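Local coordinates for protein acyl-CoA dehydrogenase (Thermus thermophilus, PDB 2Z1Q) that probably oxidises saturated acyl-CoA thioesters to their 2,3-dehydroacyl forms, using a bound FAD cofactor and passing the electrons to an acceptor, at residues A195-D198 and G199-T203. Residues are numbered along the deposited sequence; the frame is centred on the assembly and turned at random.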
loop_
_atom_site.group_PDB
_atom_site.type_symbol
_atom_site.label_atom_id
_atom_site.label_comp_id
_atom_site.label_asym_id
_atom_site.label_seq_id
_atom_site.Cartn_x
_atom_site.Cartn_y
_atom_site.Cartn_z
ATOM N N ALA B 195 -13.543 16.826 27.990
ATOM C CA ALA B 195 -12.637 17.298 29.035
ATOM C C ALA B 195 -12.974 16.626 30.355
ATOM O O ALA B 195 -14.046 16.031 30.511
ATOM C CB ALA B 195 -12.739 18.806 29.189
ATOM N N LYS B 196 -12.062 16.724 31.311
ATOM C CA LYS B 196 -12.298 16.125 32.605
ATOM C C LYS B 196 -12.469 17.201 33.667
ATOM O O LYS B 196 -11.653 18.117 33.775
ATOM C CB LYS B 196 -11.143 15.196 32.965
ATOM C CG LYS B 196 -11.042 13.985 32.056
ATOM C CD LYS B 196 -9.781 13.202 32.362
ATOM C CE LYS B 196 -9.693 11.939 31.516
ATOM N NZ LYS B 196 -8.390 11.242 31.719
ATOM N N VAL B 197 -13.548 17.098 34.435
ATOM C CA VAL B 197 -13.814 18.062 35.494
ATOM C C VAL B 197 -12.834 17.771 36.623
ATOM O O VAL B 197 -12.791 16.655 37.146
ATOM C CB VAL B 197 -15.268 17.941 36.013
ATOM C CG1 VAL B 197 -15.528 18.975 37.093
ATOM C CG2 VAL B 197 -16.241 18.132 34.859
ATOM N N ASP B 198 -12.039 18.776 36.984
ATOM C CA ASP B 198 -11.034 18.626 38.034
ATOM C C ASP B 198 -10.047 17.548 37.610
ATOM O O ASP B 198 -9.416 16.902 38.446
ATOM C CB ASP B 198 -11.687 18.223 39.362
ATOM C CG ASP B 198 -12.721 19.227 39.837
ATOM O OD1 ASP B 198 -13.384 18.952 40.861
ATOM O OD2 ASP B 198 -12.874 20.288 39.187
ATOM N N GLY B 199 -9.934 17.360 36.298
ATOM C CA GLY B 199 -9.029 16.361 35.757
ATOM C C GLY B 199 -9.284 14.953 36.261
ATOM O O GLY B 199 -8.366 14.291 36.742
ATOM N N GLU B 200 -10.521 14.479 36.163
ATOM C CA GLU B 200 -10.804 13.131 36.636
ATOM C C GLU B 200 -12.127 12.610 36.106
ATOM O O GLU B 200 -12.339 11.402 36.031
ATOM C CB GLU B 200 -10.806 13.106 38.169
ATOM C CG GLU B 200 -10.860 11.708 38.785
ATOM C CD GLU B 200 -9.635 10.862 38.453
ATOM O OE1 GLU B 200 -8.507 11.288 38.781
ATOM O OE2 GLU B 200 -9.806 9.771 37.865
ATOM N N HIS B 201 -13.009 13.527 35.727
ATOM C CA HIS B 201 -14.318 13.150 35.211
ATOM C C HIS B 201 -14.474 13.454 33.733
ATOM O O HIS B 201 -14.829 14.565 33.351
ATOM C CB HIS B 201 -15.407 13.862 36.006
ATOM C CG HIS B 201 -15.292 13.657 37.479
ATOM N ND1 HIS B 201 -15.230 14.704 38.376
ATOM C CD2 HIS B 201 -15.174 12.524 38.214
ATOM C CE1 HIS B 201 -15.073 14.225 39.596
ATOM N NE2 HIS B 201 -15.035 12.907 39.525
ATOM N N PHE B 202 -14.200 12.448 32.911
ATOM C CA PHE B 202 -14.304 12.569 31.465
ATOM C C PHE B 202 -15.733 12.999 31.135
ATOM O O PHE B 202 -16.682 12.252 31.368
ATOM C CB PHE B 202 -13.983 11.215 30.818
ATOM C CG PHE B 202 -13.678 11.298 29.349
ATOM C CD1 PHE B 202 -14.568 10.794 28.408
ATOM C CD2 PHE B 202 -12.483 11.857 28.912
ATOM C CE1 PHE B 202 -14.266 10.839 27.049
ATOM C CE2 PHE B 202 -12.173 11.907 27.556
ATOM C CZ PHE B 202 -13.066 11.396 26.623
ATOM N N THR B 203 -15.868 14.198 30.575
ATOM C CA THR B 203 -17.172 14.761 30.235
ATOM C C THR B 203 -17.191 15.452 28.861
ATOM O O THR B 203 -16.185 16.011 28.422
ATOM C CB THR B 203 -17.590 15.802 31.314
ATOM O OG1 THR B 203 -17.415 15.230 32.620
ATOM C CG2 THR B 203 -19.049 16.218 31.138
#
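A beta hairpin of the acyl-CoA dehydrogenase middle domain turns back on itself here: strand 190-197 meets strand 201-208 through a type II turn, Lys196 to Gly199, followed by a classic bulge in which Glu200 and His201 both face Val197. Away from the turn the ladder is firm. Ala195 and Thr203 form an antiparallel hydrogen-bonded pair, with Ala195 N to Thr203 O at 2.8 Å and Thr203 N to Ala195 O at 2.6 Å. At the turn the bonds are weaker: Gly199 N reaches Lys196 O, and the bulge brings both Glu200 N and His201 N to Val197 O, all three weakly. Positive phi at Gly199 (57°) is easy for glycine, and a CB there would collide with Asp198 O.

On one face, Lys196 has CG anti to its carbonyl carbon (chi1 -66°), which lays that methylene 3.6 Å from Phe202 CA. The extended chain then brings CE to the edge of the Phe202 ring, 3.8 Å from CD2, while NZ forms a hydrogen bond with Leu158 O; a long aliphatic shaft with a charged end suits this half-buried position. Phe202 also packs on Leu148, an FAD-binding residue, its side chain about 9 Å from the FAD.

Ala195, Val197, His201 and Thr203 share the other face, where Ala195 is small enough to fit against Ala164. The branched Val197 lays CG2 3.8 Å from Thr203 OG1. That hydroxyl donates to His201 O and is also hydrogen-bonded to Gly250 N. Replacing Thr203 with valine would remove it and is likely to leave Gly250 N without its acceptor and His201 O with one donor fewer. The His201 carbonyl is gripped from opposite faces of its plane: Thr203 OG1 lies on one, 2.8 Å from His201 O, and Val197 N on the other, at 3.0 Å.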